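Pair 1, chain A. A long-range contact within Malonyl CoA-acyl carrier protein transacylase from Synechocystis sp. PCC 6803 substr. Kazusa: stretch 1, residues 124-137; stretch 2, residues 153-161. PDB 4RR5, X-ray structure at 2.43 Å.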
# COMPACT_ATOMS: atom_id res chain seq x y z
N MET A 124 0.78 18.31 -1.02
CA MET A 124 0.46 17.70 -2.30
C MET A 124 1.49 16.65 -2.77
O MET A 124 2.67 16.73 -2.43
CB MET A 124 0.33 18.82 -3.34
CG MET A 124 0.06 18.40 -4.74
SD MET A 124 0.62 19.69 -5.86
CE MET A 124 0.89 18.72 -7.35
N MET A 125 1.04 15.67 -3.55
CA MET A 125 1.93 14.71 -4.18
C MET A 125 1.67 14.59 -5.68
O MET A 125 0.53 14.71 -6.13
CB MET A 125 1.78 13.33 -3.54
CG MET A 125 1.68 13.35 -2.02
SD MET A 125 1.25 11.71 -1.41
CE MET A 125 2.81 10.86 -1.60
N ALA A 126 2.73 14.33 -6.45
CA ALA A 126 2.62 14.10 -7.89
C ALA A 126 3.43 12.89 -8.32
O ALA A 126 4.47 12.58 -7.74
CB ALA A 126 3.06 15.32 -8.68
N ALA A 127 2.96 12.20 -9.36
CA ALA A 127 3.70 11.06 -9.90
C ALA A 127 4.41 11.47 -11.19
O ALA A 127 3.94 12.34 -11.92
CB ALA A 127 2.78 9.88 -10.14
N LEU A 128 5.54 10.83 -11.46
CA LEU A 128 6.33 11.18 -12.62
C LEU A 128 6.62 9.91 -13.38
O LEU A 128 7.17 8.96 -12.84
CB LEU A 128 7.64 11.87 -12.21
CG LEU A 128 7.49 13.23 -11.54
CD1 LEU A 128 8.75 13.63 -10.82
CD2 LEU A 128 7.15 14.26 -12.57
N MET A 129 6.23 9.88 -14.65
CA MET A 129 6.46 8.69 -15.44
C MET A 129 7.42 9.05 -16.55
O MET A 129 7.22 10.03 -17.26
CB MET A 129 5.15 8.10 -15.99
CG MET A 129 5.39 7.09 -17.12
SD MET A 129 4.03 6.01 -17.63
CE MET A 129 4.92 4.86 -18.70
N LYS A 130 8.48 8.25 -16.67
CA LYS A 130 9.50 8.43 -17.70
C LYS A 130 10.20 9.79 -17.57
O LYS A 130 9.96 10.71 -18.35
CB LYS A 130 8.87 8.28 -19.09
CG LYS A 130 9.44 7.13 -19.91
CD LYS A 130 8.77 5.82 -19.56
CE LYS A 130 9.49 4.65 -20.21
NZ LYS A 130 10.83 4.43 -19.62
N PHE A 131 11.09 9.89 -16.58
CA PHE A 131 11.74 11.16 -16.27
C PHE A 131 13.25 11.12 -16.39
O PHE A 131 13.85 10.05 -16.41
CB PHE A 131 11.36 11.62 -14.84
CG PHE A 131 11.65 10.60 -13.79
CD1 PHE A 131 10.70 9.66 -13.45
CD2 PHE A 131 12.89 10.58 -13.16
CE1 PHE A 131 10.98 8.71 -12.49
CE2 PHE A 131 13.17 9.64 -12.20
CZ PHE A 131 12.22 8.70 -11.86
N ASP A 132 13.84 12.29 -16.47
CA ASP A 132 15.29 12.39 -16.43
C ASP A 132 15.74 12.20 -14.99
O ASP A 132 15.58 13.10 -14.17
CB ASP A 132 15.75 13.75 -16.96
CG ASP A 132 17.17 13.72 -17.46
OD1 ASP A 132 17.40 13.07 -18.50
OD2 ASP A 132 18.05 14.33 -16.82
N GLN A 133 16.28 11.01 -14.69
CA GLN A 133 16.72 10.69 -13.34
C GLN A 133 17.75 11.70 -12.83
O GLN A 133 17.78 12.05 -11.65
CB GLN A 133 17.29 9.27 -13.29
CG GLN A 133 16.44 8.24 -14.00
CD GLN A 133 16.91 6.80 -13.75
OE1 GLN A 133 17.56 6.51 -12.75
NE2 GLN A 133 16.57 5.90 -14.67
N THR A 134 18.58 12.20 -13.75
CA THR A 134 19.55 13.25 -13.47
C THR A 134 18.87 14.58 -13.11
O THR A 134 19.18 15.18 -12.08
CB THR A 134 20.48 13.45 -14.66
OG1 THR A 134 21.05 12.19 -15.04
CG2 THR A 134 21.59 14.43 -14.32
N GLN A 135 17.96 15.03 -13.96
CA GLN A 135 17.23 16.27 -13.71
C GLN A 135 16.32 16.17 -12.49
O GLN A 135 15.95 17.19 -11.91
CB GLN A 135 16.39 16.66 -14.92
CG GLN A 135 17.19 17.19 -16.06
CD GLN A 135 16.37 17.32 -17.31
OE1 GLN A 135 15.15 17.44 -17.25
NE2 GLN A 135 17.04 17.28 -18.47
N LEU A 136 15.95 14.96 -12.11
CA LEU A 136 15.15 14.78 -10.91
C LEU A 136 16.00 15.08 -9.68
O LEU A 136 15.53 15.75 -8.75
CB LEU A 136 14.57 13.36 -10.83
CG LEU A 136 13.65 13.18 -9.63
CD1 LEU A 136 12.51 14.21 -9.65
CD2 LEU A 136 13.12 11.75 -9.53
N GLN A 137 17.24 14.59 -9.67
CA GLN A 137 18.14 14.79 -8.53
C GLN A 137 18.51 16.23 -8.29
O GLN A 137 18.58 16.67 -7.15
CB GLN A 137 19.42 14.00 -8.71
CG GLN A 137 19.42 12.70 -7.99
CD GLN A 137 19.89 11.63 -8.90
OE1 GLN A 137 20.58 11.92 -9.87
NE2 GLN A 137 19.49 10.40 -8.64
N SER A 153 9.10 2.25 -9.89
CA SER A 153 9.77 1.52 -10.97
C SER A 153 10.80 2.47 -11.57
O SER A 153 10.68 3.68 -11.38
CB SER A 153 8.78 1.03 -12.04
OG SER A 153 8.26 2.09 -12.82
N PRO A 154 11.81 1.93 -12.27
CA PRO A 154 12.78 2.79 -12.96
C PRO A 154 12.13 3.93 -13.75
O PRO A 154 12.69 5.03 -13.87
CB PRO A 154 13.50 1.81 -13.87
CG PRO A 154 13.52 0.54 -13.07
CD PRO A 154 12.23 0.52 -12.29
N GLU A 155 10.93 3.69 -14.26
CA GLU A 155 10.23 4.68 -15.06
C GLU A 155 9.38 5.62 -14.20
O GLU A 155 8.91 6.65 -14.68
CB GLU A 155 9.32 3.99 -16.08
CG GLU A 155 9.93 2.76 -16.74
CD GLU A 155 9.09 2.29 -17.91
OE1 GLU A 155 7.96 2.79 -18.06
OE2 GLU A 155 9.57 1.42 -18.68
N GLN A 156 9.17 5.26 -12.94
CA GLN A 156 8.17 5.97 -12.15
C GLN A 156 8.50 6.21 -10.67
O GLN A 156 8.89 5.28 -9.94
CB GLN A 156 6.84 5.23 -12.21
CG GLN A 156 5.79 5.97 -11.43
CD GLN A 156 4.52 5.18 -11.29
OE1 GLN A 156 4.17 4.39 -12.18
NE2 GLN A 156 3.81 5.39 -10.18
N VAL A 157 8.32 7.46 -10.25
CA VAL A 157 8.37 7.82 -8.85
C VAL A 157 7.19 8.68 -8.48
O VAL A 157 6.43 9.11 -9.33
CB VAL A 157 9.64 8.61 -8.50
CG1 VAL A 157 10.90 7.78 -8.79
CG2 VAL A 157 9.64 9.96 -9.23
N VAL A 158 7.05 8.92 -7.19
CA VAL A 158 6.11 9.89 -6.68
C VAL A 158 6.84 10.86 -5.77
O VAL A 158 7.55 10.43 -4.86
CB VAL A 158 4.97 9.22 -5.93
CG1 VAL A 158 4.22 10.23 -5.08
CG2 VAL A 158 4.04 8.51 -6.92
N ILE A 159 6.71 12.15 -6.02
CA ILE A 159 7.30 13.14 -5.13
C ILE A 159 6.22 13.72 -4.22
O ILE A 159 5.04 13.62 -4.51
CB ILE A 159 8.00 14.27 -5.90
CG1 ILE A 159 7.04 14.94 -6.89
CG2 ILE A 159 9.22 13.75 -6.63
CD1 ILE A 159 7.69 16.07 -7.62
N SER A 160 6.65 14.30 -3.10
CA SER A 160 5.72 14.74 -2.07
C SER A 160 6.20 16.05 -1.46
O SER A 160 7.40 16.28 -1.33
CB SER A 160 5.58 13.67 -0.98
OG SER A 160 4.63 14.04 0.02
N GLY A 161 5.27 16.92 -1.07
CA GLY A 161 5.65 18.14 -0.41
C GLY A 161 4.67 19.29 -0.57
O GLY A 161 3.47 19.08 -0.76

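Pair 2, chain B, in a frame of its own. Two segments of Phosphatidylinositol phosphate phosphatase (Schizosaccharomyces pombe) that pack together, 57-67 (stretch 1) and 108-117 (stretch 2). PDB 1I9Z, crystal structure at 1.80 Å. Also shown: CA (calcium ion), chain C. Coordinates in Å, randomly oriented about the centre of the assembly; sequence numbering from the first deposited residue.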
# COMPACT_ATOMS: atom_id res chain seq x y z
N ILE B 57 -2.36 0.10 -12.27
CA ILE B 57 -1.58 -0.80 -11.44
C ILE B 57 -2.49 -1.35 -10.35
O ILE B 57 -3.19 -0.56 -9.72
CB ILE B 57 -0.40 -0.03 -10.77
CG1 ILE B 57 0.44 0.63 -11.86
CG2 ILE B 57 0.49 -0.98 -9.94
CD1 ILE B 57 1.60 1.48 -11.34
N TYR B 58 -2.52 -2.69 -10.22
CA TYR B 58 -3.23 -3.34 -9.13
C TYR B 58 -2.19 -3.91 -8.14
O TYR B 58 -1.29 -4.72 -8.54
CB TYR B 58 -4.11 -4.49 -9.61
CG TYR B 58 -5.36 -4.03 -10.24
CD1 TYR B 58 -5.35 -3.58 -11.54
CD2 TYR B 58 -6.57 -3.98 -9.51
CE1 TYR B 58 -6.49 -3.06 -12.14
CE2 TYR B 58 -7.76 -3.47 -10.12
CZ TYR B 58 -7.68 -3.00 -11.43
OH TYR B 58 -8.74 -2.39 -12.06
N VAL B 59 -2.32 -3.52 -6.86
CA VAL B 59 -1.39 -4.00 -5.84
C VAL B 59 -2.26 -4.81 -4.89
O VAL B 59 -3.15 -4.28 -4.23
CB VAL B 59 -0.66 -2.78 -5.11
CG1 VAL B 59 0.22 -3.34 -3.92
CG2 VAL B 59 0.20 -1.99 -6.14
N VAL B 60 -2.03 -6.12 -4.84
CA VAL B 60 -2.82 -7.02 -4.02
C VAL B 60 -2.00 -7.72 -2.95
O VAL B 60 -1.00 -8.38 -3.25
CB VAL B 60 -3.48 -8.11 -4.92
CG1 VAL B 60 -4.49 -8.97 -4.11
CG2 VAL B 60 -4.17 -7.44 -6.18
N GLY B 61 -2.45 -7.57 -1.70
CA GLY B 61 -1.80 -8.20 -0.59
C GLY B 61 -2.74 -9.16 0.11
O GLY B 61 -3.92 -8.83 0.41
N PHE B 62 -2.23 -10.37 0.35
CA PHE B 62 -2.98 -11.40 1.05
C PHE B 62 -2.31 -11.75 2.36
O PHE B 62 -1.04 -11.67 2.46
CB PHE B 62 -3.04 -12.74 0.23
CG PHE B 62 -3.84 -12.62 -1.02
CD1 PHE B 62 -3.22 -12.59 -2.25
CD2 PHE B 62 -5.23 -12.57 -0.96
CE1 PHE B 62 -4.01 -12.51 -3.46
CE2 PHE B 62 -6.03 -12.48 -2.18
CZ PHE B 62 -5.40 -12.46 -3.41
N GLN B 63 -3.14 -12.06 3.38
CA GLN B 63 -2.63 -12.63 4.62
C GLN B 63 -3.30 -14.00 4.81
O GLN B 63 -4.42 -14.25 4.32
CB GLN B 63 -2.87 -11.75 5.83
CG GLN B 63 -2.28 -10.29 5.58
CD GLN B 63 -3.25 -9.45 4.78
OE1 GLN B 63 -4.47 -9.55 4.99
NE2 GLN B 63 -2.74 -8.58 3.91
N GLU B 64 -2.62 -14.87 5.55
CA GLU B 64 -3.10 -16.24 5.80
C GLU B 64 -3.45 -17.05 4.55
O GLU B 64 -4.53 -17.69 4.48
CB GLU B 64 -4.29 -16.28 6.80
CG GLU B 64 -3.90 -15.58 8.11
CD GLU B 64 -4.83 -15.90 9.24
OE1 GLU B 64 -5.33 -17.05 9.29
OE2 GLU B 64 -4.98 -15.07 10.14
N ILE B 65 -2.56 -17.05 3.57
CA ILE B 65 -2.78 -17.90 2.37
C ILE B 65 -2.94 -19.34 2.92
O ILE B 65 -3.69 -20.18 2.38
CB ILE B 65 -1.61 -17.77 1.37
CG1 ILE B 65 -1.80 -16.44 0.62
CG2 ILE B 65 -1.59 -19.05 0.35
CD1 ILE B 65 -0.71 -16.10 -0.31
N VAL B 66 -2.26 -19.59 4.03
CA VAL B 66 -2.43 -20.83 4.77
C VAL B 66 -2.95 -20.33 6.15
O VAL B 66 -2.37 -19.42 6.76
CB VAL B 66 -1.13 -21.59 4.98
CG1 VAL B 66 -1.43 -22.86 5.83
CG2 VAL B 66 -0.59 -22.01 3.63
N GLN B 67 -4.07 -20.87 6.58
CA GLN B 67 -4.68 -20.48 7.85
C GLN B 67 -3.71 -20.68 9.02
O GLN B 67 -3.08 -21.72 9.15
CB GLN B 67 -5.96 -21.31 8.08
CG GLN B 67 -6.46 -21.31 9.50
CD GLN B 67 -7.94 -21.64 9.64
OE1 GLN B 67 -8.41 -22.66 9.14
NE2 GLN B 67 -8.67 -20.79 10.34
N GLY B 108 5.84 -11.61 -4.04
CA GLY B 108 6.75 -11.97 -2.96
C GLY B 108 5.91 -12.67 -1.89
O GLY B 108 4.66 -12.47 -1.84
N GLN B 109 6.57 -13.40 -1.00
CA GLN B 109 5.84 -14.11 0.04
C GLN B 109 6.64 -14.32 1.29
O GLN B 109 7.87 -14.55 1.20
CB GLN B 109 5.36 -15.46 -0.57
CG GLN B 109 4.71 -16.37 0.44
CD GLN B 109 4.00 -17.54 -0.26
OE1 GLN B 109 4.42 -17.95 -1.34
NE2 GLN B 109 2.91 -18.05 0.37
N LEU B 110 5.98 -14.18 2.45
CA LEU B 110 6.61 -14.46 3.77
C LEU B 110 5.57 -15.30 4.51
O LEU B 110 4.54 -14.80 5.00
CB LEU B 110 6.96 -13.19 4.57
CG LEU B 110 7.64 -13.58 5.90
CD1 LEU B 110 8.99 -14.22 5.64
CD2 LEU B 110 7.73 -12.28 6.79
N VAL B 111 5.84 -16.61 4.56
CA VAL B 111 4.91 -17.56 5.12
C VAL B 111 3.52 -17.38 4.45
O VAL B 111 3.40 -17.58 3.28
CB VAL B 111 4.76 -17.50 6.61
CG1 VAL B 111 3.89 -18.69 7.08
CG2 VAL B 111 6.20 -17.55 7.27
N GLY B 112 2.47 -16.99 5.19
CA GLY B 112 1.19 -16.84 4.54
C GLY B 112 0.83 -15.44 4.01
O GLY B 112 -0.29 -15.18 3.49
N THR B 113 1.77 -14.53 4.14
CA THR B 113 1.59 -13.17 3.65
C THR B 113 2.18 -13.06 2.25
O THR B 113 3.31 -13.52 2.06
CB THR B 113 2.31 -12.18 4.63
OG1 THR B 113 1.74 -12.37 5.93
CG2 THR B 113 2.16 -10.74 4.13
N ALA B 114 1.42 -12.50 1.29
CA ALA B 114 1.97 -12.34 -0.06
C ALA B 114 1.57 -11.00 -0.69
O ALA B 114 0.50 -10.44 -0.39
CB ALA B 114 1.53 -13.52 -0.97
N LEU B 115 2.42 -10.52 -1.56
CA LEU B 115 2.17 -9.25 -2.26
C LEU B 115 2.38 -9.53 -3.74
O LEU B 115 3.37 -10.16 -4.14
CB LEU B 115 3.21 -8.16 -1.81
CG LEU B 115 2.97 -6.77 -2.43
CD1 LEU B 115 1.58 -6.18 -1.87
CD2 LEU B 115 4.20 -5.83 -2.07
N MET B 116 1.43 -9.13 -4.57
CA MET B 116 1.62 -9.33 -5.99
C MET B 116 1.17 -8.07 -6.68
O MET B 116 0.13 -7.44 -6.30
CB MET B 116 0.81 -10.56 -6.47
CG MET B 116 -0.65 -10.47 -6.11
SD MET B 116 -1.54 -12.11 -6.42
CE MET B 116 -0.96 -13.11 -5.23
N ILE B 117 1.93 -7.67 -7.70
CA ILE B 117 1.63 -6.42 -8.39
C ILE B 117 1.44 -6.67 -9.90
O ILE B 117 2.27 -7.36 -10.53
CB ILE B 117 2.80 -5.40 -8.13
CG1 ILE B 117 2.85 -5.04 -6.62
CG2 ILE B 117 2.52 -4.09 -9.00
CD1 ILE B 117 3.87 -3.91 -6.31
CA CA C . -7.33 -16.21 11.25
O HOH W 1 -5.67 -15.49 12.57
O HOH W 2 -6.59 -18.65 12.42
O HOH W 3 -9.04 -16.14 12.64
O HOH W 4 -8.11 -14.96 9.52

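The sharpest difference between the two pairs lies at the end of the strand, where Lys A130 matches Glu B64 and Glu A155 matches Gly B112. In pair 1 this corner is closed by charge: Lys A130 NZ forms a salt bridge with Glu A155 OE2 at 3.4 Å, and Glu A155 is covered by the other stretch more than any other residue of the pair. In pair 2 the position facing Glu B64 has no side chain, and the acid turns elsewhere, its OE2 lying 2.8 Å from the calcium ion CA, which four waters also bind.

Beneath this contrast lies one backbone. Fourteen central residues superpose with an RMSD of 0.7 Å, and in each pair two antiparallel strands, at 158° in pair 1 and 168° in pair 2, are preceded on the second stretch by a tight turn. The matched turns differ in type: type I from Ser A153 to Gln A156, type II' from Leu B110 to Thr B113. Alternating hydrogen-bonded and non-hydrogen-bonded pairs carry the ladder, so Ala A126 with Ile A159 corresponds to Val B60 with Met B116, and Leu A128 with Val A157 to Phe B62 with Ala B114. The bond from Leu A128 N to Val A157 O (2.9 Å) thus recurs from Phe B62 N to Ala B114 O (2.8 Å).

Where the ladder ends, the same carbonyl position is used with a shift of one residue. Glu A155 O accepts from Lys A130 N at 2.6 Å, whereas the equivalent Gly B112 O accepts from Ile B65 N at 2.9 Å; Glu B64 N is also near that oxygen, but its angle is poor. The glycine sits close against the other stretch: an ideal CB there would lie 3.4 Å from Glu B64 CA, a tight approach.

Side chains fill the common framework by exchanging bulk. On the face carrying Leu A128 and Val A157, the leucine CB meets the valine CG2 at 4.1 Å, and Leu A128 CD1 reaches Ile A159 CD1 at 4.2 Å. The matched Phe B62 is larger and its partner Ala B114 smaller; the ring reaches the neighbour matching the one that Leu A128 reaches, with Met B116 CE 3.6 Å from Phe B62 CE1, at the ring edge. Phe A131 and Ile B65 then reverse the sizes. Phe A131 CZ packs 3.5 Å from Val A157 CG1, and Ile B65 CD1 comes equally close, 3.5 Å, to Ala B114 CB, so an aromatic ring on valine and an aliphatic chain on alanine cover equivalent ground.

The other face shows a similar trade. Ala A127 CB rests 3.7 Å from Val A158 CG2, while at the matching place Gly B61 offers only its CA, 4.1 Å from Leu B115 CD1. That same leucine methyl also lies 3.8 Å from Val B59 CG1, where pair 1 sets Met A125 CE 3.8 Å from Val A158 CG1. The general lesson is that the backbone fixes the register, while contact can be reached through different combinations of size.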